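Local coordinates for protein Cwp19 (Clostridioides difficile, PDB 5OQ3) that probably hydrolyses cell-wall peptidoglycan, this piece being its glycoside hydrolase TIM-barrel domain, and may as a whole also have N-acetylmuramoyl-L-alanine amidase activity, at residues W217-V222 against Y272-A277; V244-I249 against D285-Q290; G248-K253 against E266-T271. All coordinates share one frame; numbering follows the deposited sequence. Where two conformers were deposited one is given.

Interaction 1: residues W217-V222 against Y272-A277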
loop_
_atom_site.group_PDB
_atom_site.type_symbol
_atom_site.label_atom_id
_atom_site.label_comp_id
_atom_site.label_asym_id
_atom_site.label_seq_id
_atom_site.Cartn_x
_atom_site.Cartn_y
_atom_site.Cartn_z
ATOM N N TRP A 217 -0.736 -0.150 -22.821
ATOM C CA TRP A 217 0.310 -1.112 -22.530
ATOM C C TRP A 217 0.869 -0.912 -21.113
ATOM O O TRP A 217 1.067 -1.870 -20.393
ATOM C CB TRP A 217 1.414 -0.995 -23.602
ATOM C CG TRP A 217 2.635 -1.797 -23.371
ATOM C CD1 TRP A 217 2.808 -3.137 -23.553
ATOM C CD2 TRP A 217 3.877 -1.288 -22.864
ATOM N NE1 TRP A 217 4.095 -3.467 -23.215
ATOM C CE2 TRP A 217 4.771 -2.351 -22.784
ATOM C CE3 TRP A 217 4.301 -0.019 -22.457
ATOM C CZ2 TRP A 217 6.077 -2.200 -22.292
ATOM C CZ3 TRP A 217 5.563 0.138 -22.017
ATOM C CH2 TRP A 217 6.451 -0.931 -21.932
ATOM N N ARG A 218 1.098 0.328 -20.691
ATOM C CA ARG A 218 1.577 0.589 -19.337
ATOM C C ARG A 218 0.543 0.126 -18.298
ATOM O O ARG A 218 0.918 -0.500 -17.292
ATOM C CB ARG A 218 1.850 2.095 -19.135
ATOM C CG ARG A 218 3.105 2.576 -19.865
ATOM C CD ARG A 218 3.326 4.012 -19.604
ATOM N NE ARG A 218 4.596 4.468 -20.174
ATOM C CZ ARG A 218 4.883 5.730 -20.418
ATOM N NH1 ARG A 218 3.991 6.674 -20.195
ATOM N NH2 ARG A 218 6.077 6.026 -20.913
ATOM N N ARG A 219 -0.745 0.402 -18.522
ATOM C CA ARG A 219 -1.770 -0.121 -17.624
ATOM C C ARG A 219 -1.739 -1.650 -17.536
ATOM O O ARG A 219 -1.846 -2.221 -16.433
ATOM C CB ARG A 219 -3.177 0.432 -17.965
ATOM C CG ARG A 219 -3.431 1.868 -17.518
ATOM C CD ARG A 219 -4.813 2.369 -17.975
ATOM N NE ARG A 219 -4.877 2.750 -19.376
ATOM C CZ ARG A 219 -4.549 3.944 -19.850
ATOM N NH1 ARG A 219 -4.667 4.177 -21.141
ATOM N NH2 ARG A 219 -4.119 4.889 -19.022
ATOM N N GLU A 220 -1.559 -2.284 -18.688
ATOM C CA GLU A 220 -1.492 -3.727 -18.704
ATOM C C GLU A 220 -0.245 -4.279 -18.011
ATOM O O GLU A 220 -0.300 -5.346 -17.430
ATOM C CB GLU A 220 -1.642 -4.273 -20.105
ATOM C CG GLU A 220 -1.775 -5.799 -20.141
ATOM C CD GLU A 220 -2.999 -6.428 -19.473
ATOM O OE1 GLU A 220 -2.994 -7.656 -19.238
ATOM O OE2 GLU A 220 -3.946 -5.762 -19.166
ATOM N N ASN A 221 0.866 -3.572 -18.073
ATOM C CA ASN A 221 2.045 -3.983 -17.351
ATOM C C ASN A 221 1.775 -4.121 -15.853
ATOM O O ASN A 221 2.237 -5.029 -15.182
ATOM C CB ASN A 221 3.205 -2.983 -17.564
ATOM C CG ASN A 221 3.750 -3.002 -18.968
ATOM O OD1 ASN A 221 3.704 -4.007 -19.663
ATOM N ND2 ASN A 221 4.341 -1.893 -19.376
ATOM N N VAL A 222 1.057 -3.137 -15.326
ATOM C CA VAL A 222 0.681 -3.142 -13.903
ATOM C C VAL A 222 -0.313 -4.281 -13.649
ATOM O O VAL A 222 -0.111 -5.081 -12.696
ATOM C CB VAL A 222 0.092 -1.790 -13.482
ATOM C CG1 VAL A 222 -0.530 -1.869 -12.078
ATOM C CG2 VAL A 222 1.166 -0.696 -13.537
ATOM N N TYR A 272 -1.014 4.940 -14.118
ATOM C CA TYR A 272 -1.388 3.738 -14.908
ATOM C C TYR A 272 -1.923 2.626 -14.049
ATOM O O TYR A 272 -1.643 1.460 -14.308
ATOM C CB TYR A 272 -0.270 3.294 -15.918
ATOM C CG TYR A 272 0.123 4.454 -16.807
ATOM C CD1 TYR A 272 -0.684 4.865 -17.877
ATOM C CD2 TYR A 272 1.282 5.185 -16.564
ATOM C CE1 TYR A 272 -0.331 5.966 -18.659
ATOM C CE2 TYR A 272 1.620 6.291 -17.355
ATOM C CZ TYR A 272 0.843 6.661 -18.408
ATOM O OH TYR A 272 1.208 7.785 -19.120
ATOM N N ALA A 273 -2.711 2.992 -13.051
ATOM C CA ALA A 273 -3.340 2.097 -12.118
ATOM C C ALA A 273 -4.815 2.024 -12.471
ATOM O O ALA A 273 -5.601 2.871 -12.102
ATOM C CB ALA A 273 -3.123 2.585 -10.698
ATOM N N ASP A 274 -5.173 1.011 -13.208
ATOM C CA ASP A 274 -6.495 0.813 -13.788
ATOM C C ASP A 274 -7.308 -0.057 -12.829
ATOM O O ASP A 274 -7.544 -1.245 -13.066
ATOM C CB ASP A 274 -6.413 0.212 -15.173
ATOM C CG ASP A 274 -7.748 0.202 -15.890
ATOM O OD1 ASP A 274 -8.798 0.536 -15.270
ATOM O OD2 ASP A 274 -7.726 -0.152 -17.093
ATOM N N THR A 275 -7.735 0.548 -11.739
ATOM C CA THR A 275 -8.359 -0.222 -10.645
ATOM C C THR A 275 -9.598 -0.944 -11.140
ATOM O O THR A 275 -9.855 -2.053 -10.704
ATOM C CB THR A 275 -8.720 0.721 -9.512
ATOM O OG1 THR A 275 -7.595 1.560 -9.274
ATOM C CG2 THR A 275 -9.105 -0.065 -8.276
ATOM N N ARG A 276 -10.354 -0.328 -12.039
ATOM C CA ARG A 276 -11.532 -1.018 -12.570
ATOM C C ARG A 276 -11.158 -2.319 -13.233
ATOM O O ARG A 276 -11.864 -3.311 -13.066
ATOM C CB ARG A 276 -12.302 -0.098 -13.512
ATOM C CG ARG A 276 -13.429 -0.837 -14.204
ATOM C CD ARG A 276 -14.283 0.071 -15.077
ATOM N NE ARG A 276 -15.064 0.964 -14.247
ATOM C CZ ARG A 276 -15.806 1.960 -14.713
ATOM N NH1 ARG A 276 -15.870 2.199 -16.019
ATOM N NH2 ARG A 276 -16.515 2.708 -13.896
ATOM N N ALA A 277 -10.107 -2.330 -14.042
ATOM C CA ALA A 277 -9.679 -3.575 -14.672
ATOM C C ALA A 277 -9.301 -4.599 -13.638
ATOM O O ALA A 277 -9.564 -5.807 -13.816
ATOM C CB ALA A 277 -8.476 -3.275 -15.610
#
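Y272 lays its ring against R218 and R219, two consecutive arginines of helix 214-236, and this is where the contact is tightest. R218 comes over one face of the ring: its CD stands 3.8 Å from the ring centroid, only 19° off the normal, a CH-pi contact, while CB packs closer to the root of the ring. Because the R218 chain runs extended from CG to NE, it follows the tyrosine outward, and its NH1 ends 3.2 Å from Y272 OH. The two polar ends have firmer partners beyond: R218 NH2 makes a salt bridge with D201, and Y272 OH bonds to the carbonyl of V197. R219 takes the ring's edge instead, with NH2 3.6 Å from Y272 CD1 and its guanidinium inclined 41° to the ring plane. A bend at chi3 (-78°) turns that group aside, where N216 OD1 and the carbonyl of Y268 receive its N-H groups. Arginine suits both places because its methylene carbons can pack on an aromatic while the charged end reaches an oxygen. A methyl of V222, CG2, packs against the tyrosine's carbonyl oxygen, 3.6 Å from Y272 O.

Toward D274, which is partly exposed, the packing is looser. R219 CD passes 3.9 Å from D274 CB, yet R219 NE and D274 OD2 remain 4.7 Å apart, so any attraction between the charges is probably modest. D274 OD1 accepts a weak capping bond from A277 N, 3.4 Å long, and a hydrogen bond from W250 NE1. A short side chain with an acceptor at its end fits this N-cap position. Helix 214-236 thus packs against the beta-alpha loop that follows strand 241-244, just where that loop turns into helix 275-280, as in a TIM barrel.

Interaction 2: residues V244-I249 against D285-Q290; sequences VSPAGI and DYVVPQ
S245 turns its OG away from its own backbone N (chi1 -179°) and so reaches V288 and Q290, while Q290, its CG pointing away from the carbonyl carbon (chi1 -66°) and the rest of the side chain straight, brings its amide back to the same hydroxyl. The setting is the TIM barrel, where strands 241-244 and 286-287 are parallel neighbours and these residues carry the pairing past their C-terminal ends. V244 begins it, taking Y286 O through its N-H at 3.2 Å and offering its own O to V288 N at 2.9 Å. Farther on, P246 O accepts from Q290 N. Proline, with no N-H to give, can still accept here, and its CD packs 3.9 Å from V287 CG2. Both residues lie against helix 275-280, where P246 and V287 touch T275 and P246 and V244 touch W278, so apolar groups suit this side.

The hydroxyl of S245 is used twice: it donates to V288 O at 2.7 Å, in the carbonyl plane, and accepts from Q290 NE2. Serine fits because one small group can do both, and glutamine because its amide nitrogen can also reach D191 OD1. Y286 points its OH elsewhere, to H120 and H188. At the far end, where the direct N-H...O geometry is poor, a water joins the two segments, 2.9 Å from G248 N and 3.0 Å from Q290 O.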
loop_
_atom_site.group_PDB
_atom_site.type_symbol
_atom_site.label_atom_id
_atom_site.label_comp_id
_atom_site.label_asym_id
_atom_site.label_seq_id
_atom_site.Cartn_x
_atom_site.Cartn_y
_atom_site.Cartn_z
ATOM N N VAL A 244 -4.782 -4.371 -2.858
ATOM C CA VAL A 244 -4.096 -3.169 -3.276
ATOM C C VAL A 244 -4.907 -1.980 -2.822
ATOM O O VAL A 244 -6.137 -1.967 -2.889
ATOM C CB VAL A 244 -3.941 -3.148 -4.847
ATOM C CG1 VAL A 244 -3.253 -1.892 -5.326
ATOM C CG2 VAL A 244 -3.228 -4.389 -5.323
ATOM N N SER A 245 -4.157 -0.949 -2.419
ATOM C CA SER A 245 -4.721 0.322 -2.036
ATOM C C SER A 245 -4.304 1.416 -3.024
ATOM O O SER A 245 -3.227 2.011 -2.876
ATOM C CB SER A 245 -4.280 0.706 -0.624
ATOM O OG SER A 245 -4.800 1.928 -0.179
ATOM N N PRO A 246 -5.141 1.687 -4.052
ATOM C CA PRO A 246 -4.864 2.745 -5.014
ATOM C C PRO A 246 -5.349 4.093 -4.511
ATOM O O PRO A 246 -6.092 4.213 -3.515
ATOM C CB PRO A 246 -5.638 2.282 -6.231
ATOM C CG PRO A 246 -6.887 1.728 -5.604
ATOM C CD PRO A 246 -6.434 1.037 -4.321
ATOM N N ALA A 247 -4.941 5.103 -5.253
ATOM C CA ALA A 247 -5.477 6.437 -5.017
ATOM C C ALA A 247 -7.026 6.420 -5.186
ATOM O O ALA A 247 -7.612 5.554 -5.854
ATOM C CB ALA A 247 -4.852 7.414 -5.982
ATOM N N GLY A 248 -7.659 7.409 -4.580
ATOM C CA GLY A 248 -9.099 7.406 -4.413
ATOM C C GLY A 248 -9.962 7.750 -5.624
ATOM O O GLY A 248 -11.179 7.505 -5.596
ATOM N N ILE A 249 -9.353 8.331 -6.656
ATOM C CA ILE A 249 -10.037 8.603 -7.911
ATOM C C ILE A 249 -9.378 7.732 -9.011
ATOM O O ILE A 249 -8.157 7.763 -9.219
ATOM C CB ILE A 249 -9.993 10.096 -8.293
ATOM C CG1 ILE A 249 -10.837 10.911 -7.303
ATOM C CG2 ILE A 249 -10.479 10.312 -9.728
ATOM C CD1 ILE A 249 -10.616 12.397 -7.400
ATOM N N ASP A 285 -7.872 -9.729 -4.395
ATOM C CA ASP A 285 -8.941 -10.158 -3.488
ATOM C C ASP A 285 -9.657 -9.012 -2.788
ATOM O O ASP A 285 -10.822 -9.142 -2.410
ATOM C CB ASP A 285 -8.391 -11.090 -2.414
ATOM C CG ASP A 285 -7.836 -12.389 -2.940
ATOM O OD1 ASP A 285 -8.527 -13.038 -3.721
ATOM O OD2 ASP A 285 -6.703 -12.730 -2.557
ATOM N N TYR A 286 -8.934 -7.903 -2.581
ATOM C CA TYR A 286 -9.497 -6.720 -1.922
ATOM C C TYR A 286 -8.890 -5.472 -2.481
ATOM O O TYR A 286 -7.786 -5.487 -3.002
ATOM C CB TYR A 286 -9.352 -6.829 -0.389
ATOM C CG TYR A 286 -8.010 -6.618 0.264
ATOM C CD1 TYR A 286 -7.538 -5.326 0.493
ATOM C CD2 TYR A 286 -7.240 -7.674 0.702
ATOM C CE1 TYR A 286 -6.355 -5.109 1.167
ATOM C CE2 TYR A 286 -6.056 -7.448 1.416
ATOM C CZ TYR A 286 -5.625 -6.152 1.634
ATOM O OH TYR A 286 -4.454 -5.914 2.357
ATOM N N VAL A 287 -9.619 -4.365 -2.323
ATOM C CA VAL A 287 -9.188 -3.068 -2.819
ATOM C C VAL A 287 -9.517 -2.034 -1.749
ATOM O O VAL A 287 -10.558 -2.105 -1.061
ATOM C CB VAL A 287 -9.907 -2.749 -4.172
ATOM C CG1 VAL A 287 -11.426 -2.547 -3.990
ATOM C CG2 VAL A 287 -9.257 -1.566 -4.862
ATOM N N VAL A 288 -8.582 -1.083 -1.595
ATOM C CA VAL A 288 -8.657 -0.059 -0.543
ATOM C C VAL A 288 -8.461 1.335 -1.130
ATOM O O VAL A 288 -7.394 1.938 -0.978
ATOM C CB VAL A 288 -7.672 -0.324 0.619
ATOM C CG1 VAL A 288 -7.994 0.583 1.779
ATOM C CG2 VAL A 288 -7.645 -1.779 1.013
ATOM N N PRO A 289 -9.474 1.891 -1.827
ATOM C CA PRO A 289 -9.286 3.231 -2.338
ATOM C C PRO A 289 -8.992 4.189 -1.187
ATOM O O PRO A 289 -9.636 4.143 -0.128
ATOM C CB PRO A 289 -10.625 3.543 -3.027
ATOM C CG PRO A 289 -11.598 2.569 -2.416
ATOM C CD PRO A 289 -10.830 1.365 -2.029
ATOM N N GLN A 290 -8.033 5.104 -1.432
ATOM C CA GLN A 290 -7.633 6.075 -0.418
ATOM C C GLN A 290 -8.525 7.306 -0.542
ATOM O O GLN A 290 -8.313 8.187 -1.383
ATOM C CB GLN A 290 -6.148 6.415 -0.640
ATOM C CG GLN A 290 -5.288 5.209 -0.375
ATOM C CD GLN A 290 -3.794 5.431 -0.636
ATOM O OE1 GLN A 290 -3.298 6.532 -0.791
ATOM N NE2 GLN A 290 -3.065 4.343 -0.651
HETATM O O HOH W 1 -6.101 9.371 -3.083
#

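Interaction 3: residues G248-K253 against E266-T271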
loop_
_atom_site.group_PDB
_atom_site.type_symbol
_atom_site.label_atom_id
_atom_site.label_comp_id
_atom_site.label_asym_id
_atom_site.label_seq_id
_atom_site.Cartn_x
_atom_site.Cartn_y
_atom_site.Cartn_z
ATOM N N GLY A 248 -7.659 7.409 -4.580
ATOM C CA GLY A 248 -9.099 7.406 -4.413
ATOM C C GLY A 248 -9.962 7.750 -5.624
ATOM O O GLY A 248 -11.179 7.505 -5.596
ATOM N N ILE A 249 -9.353 8.331 -6.656
ATOM C CA ILE A 249 -10.037 8.603 -7.911
ATOM C C ILE A 249 -9.378 7.732 -9.011
ATOM O O ILE A 249 -8.157 7.763 -9.219
ATOM C CB ILE A 249 -9.993 10.096 -8.293
ATOM C CG1 ILE A 249 -10.837 10.911 -7.303
ATOM C CG2 ILE A 249 -10.479 10.312 -9.728
ATOM C CD1 ILE A 249 -10.616 12.397 -7.400
ATOM N N TRP A 250 -10.221 6.976 -9.710
ATOM C CA TRP A 250 -9.836 6.151 -10.848
ATOM C C TRP A 250 -9.852 6.992 -12.140
ATOM O O TRP A 250 -8.779 7.265 -12.713
ATOM C CB TRP A 250 -10.764 4.946 -10.925
ATOM C CG TRP A 250 -10.611 4.147 -12.166
ATOM C CD1 TRP A 250 -9.564 3.308 -12.495
ATOM C CD2 TRP A 250 -11.526 4.096 -13.271
ATOM N NE1 TRP A 250 -9.793 2.743 -13.733
ATOM C CE2 TRP A 250 -10.964 3.236 -14.246
ATOM C CE3 TRP A 250 -12.718 4.757 -13.568
ATOM C CZ2 TRP A 250 -11.579 2.989 -15.473
ATOM C CZ3 TRP A 250 -13.356 4.451 -14.785
ATOM C CH2 TRP A 250 -12.776 3.608 -15.704
ATOM N N ARG A 251 -11.042 7.493 -12.496
ATOM C CA ARG A 251 -11.183 8.480 -13.582
ATOM C C ARG A 251 -12.314 9.423 -13.165
ATOM O O ARG A 251 -13.324 8.979 -12.619
ATOM C CB ARG A 251 -11.568 7.873 -14.943
ATOM C CG ARG A 251 -10.576 6.891 -15.474
ATOM C CD ARG A 251 -10.904 6.443 -16.879
ATOM N NE ARG A 251 -10.489 7.421 -17.862
ATOM C CZ ARG A 251 -10.581 7.245 -19.176
ATOM N NH1 ARG A 251 -10.085 8.158 -19.981
ATOM N NH2 ARG A 251 -11.193 6.184 -19.676
ATOM N N ASN A 252 -12.157 10.711 -13.478
ATOM C CA ASN A 252 -13.230 11.649 -13.339
ATOM C C ASN A 252 -14.286 11.456 -14.458
ATOM O O ASN A 252 -13.972 11.028 -15.582
ATOM C CB ASN A 252 -12.687 13.071 -13.384
ATOM C CG ASN A 252 -11.646 13.351 -12.322
ATOM O OD1 ASN A 252 -11.848 13.035 -11.148
ATOM N ND2 ASN A 252 -10.541 14.002 -12.716
ATOM N N LYS A 253 -15.534 11.809 -14.142
ATOM C CA LYS A 253 -16.632 11.738 -15.104
ATOM C C LYS A 253 -16.348 12.564 -16.357
ATOM O O LYS A 253 -16.745 12.193 -17.469
ATOM C CB LYS A 253 -17.952 12.152 -14.437
ATOM C CG LYS A 253 -19.194 11.879 -15.266
ATOM C CD LYS A 253 -20.460 11.970 -14.416
ATOM C CE LYS A 253 -20.664 10.725 -13.565
ATOM N NZ LYS A 253 -21.937 10.797 -12.806
ATOM N N GLU A 266 -6.176 11.487 -11.368
ATOM C CA GLU A 266 -6.758 10.212 -11.699
ATOM C C GLU A 266 -5.703 9.127 -11.740
ATOM O O GLU A 266 -4.696 9.266 -12.410
ATOM C CB GLU A 266 -7.364 10.341 -13.094
ATOM C CG GLU A 266 -8.493 11.344 -13.198
ATOM C CD GLU A 266 -8.840 11.694 -14.638
ATOM O OE1 GLU A 266 -7.993 12.298 -15.312
ATOM O OE2 GLU A 266 -9.942 11.388 -15.074
ATOM N N SER A 267 -5.969 8.021 -11.047
ATOM C CA SER A 267 -5.009 6.907 -11.031
ATOM C C SER A 267 -4.815 6.239 -12.387
ATOM O O SER A 267 -3.693 5.798 -12.702
ATOM C CB SER A 267 -5.369 5.859 -9.991
ATOM O OG SER A 267 -6.420 4.999 -10.410
ATOM N N TYR A 268 -5.851 6.260 -13.225
ATOM C CA TYR A 268 -5.815 5.635 -14.545
ATOM C C TYR A 268 -4.727 6.257 -15.446
ATOM O O TYR A 268 -4.129 5.546 -16.235
ATOM C CB TYR A 268 -7.202 5.792 -15.158
ATOM C CG TYR A 268 -7.424 5.220 -16.513
ATOM C CD1 TYR A 268 -7.859 3.906 -16.657
ATOM C CD2 TYR A 268 -7.299 5.993 -17.649
ATOM C CE1 TYR A 268 -8.150 3.386 -17.902
ATOM C CE2 TYR A 268 -7.541 5.455 -18.884
ATOM C CZ TYR A 268 -7.974 4.156 -19.010
ATOM O OH TYR A 268 -8.259 3.660 -20.259
ATOM N N VAL A 269 -4.595 7.583 -15.330
ATOM C CA VAL A 269 -3.871 8.481 -16.235
ATOM C C VAL A 269 -2.499 8.806 -15.651
ATOM O O VAL A 269 -1.483 8.839 -16.361
ATOM C CB VAL A 269 -4.666 9.834 -16.368
ATOM C CG1 VAL A 269 -3.977 10.847 -17.280
ATOM C CG2 VAL A 269 -6.078 9.575 -16.865
ATOM N N GLY A 270 -2.482 9.084 -14.356
ATOM C CA GLY A 270 -1.309 9.651 -13.710
ATOM C C GLY A 270 -0.269 8.650 -13.253
ATOM O O GLY A 270 0.888 8.997 -13.143
ATOM N N THR A 271 -0.685 7.412 -12.964
ATOM C CA THR A 271 0.234 6.322 -12.546
ATOM C C THR A 271 -0.047 4.976 -13.212
ATOM O O THR A 271 0.632 4.001 -12.942
ATOM C CB THR A 271 0.319 6.164 -11.000
ATOM O OG1 THR A 271 -0.770 5.422 -10.473
ATOM C CG2 THR A 271 0.295 7.482 -10.300
HETATM O O HOH W 2 -9.767 14.971 -15.424
#
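R251 and Y268 meet by stacking. The guanidinium lies flat on one face of the tyrosine, planes 12° apart and R251 CZ 4.1 Å from the ring centroid, in an off-centre cation-pi arrangement; R251 CD covers the ring more squarely. The bend at chi3 (80°) is what folds the group down onto the ring. Its charge has a weak, long ion pair with D256. W250 runs beside Y268, pointing the same way, and receives the tyrosine edge on its indole face, an offset edge-to-face pair with planes at 75°. Tryptophan suits this spot because NE1, 3.7 Å from Y268 CD1, can also donate to D274 OD1.

Hydrogen bonds form the second group. The carbonyls of I249 and W250 accept from S267 N (2.9 Å) and Y268 N (3.1 Å), using N-H groups of the first helical turn, which have no earlier turn to bond to. In return E266 OE2 takes N252 N at 2.8 Å, on the anti side of the carboxylate, and also accepts from S255 OG. The amide of N252 and this carboxylate are stacked nearly parallel, and a water bridges N252 ND2 to E266 OE1, weakly on the glutamate side. N252 OD1 is held by T262.

The contact thus closes the excursion between strand 241-244 and helix 267-270. W250 of the loop rests on helix 275-280, while Y268 of helix 267-270 meets R219 of helix 214-236 in a cation-pi contact.

Interaction 2 lies deepest, its centre about 8 Å from the centre of the chain, against 16 and 17 Å for the centres of interactions 1 and 3. Depth is matched by chemistry: mainly backbone pairing, with a serine and a glutamine, in interaction 2; arginine on tyrosine in 1 and 3, the latter adding helix-end and carboxylate bonds. Interaction 1 is nevertheless buried, whereas interaction 3 is only partly so. G248 and I249 belong to both 2 and 3, so one stretch of backbone leaves the barrel rim and enters the outer loop. Interactions 1 and 3 are joined by R219 NH2 to Y268 O and S267 OG to A273 O, while T275 packs on P246 and V287, tying interaction 1 to 2.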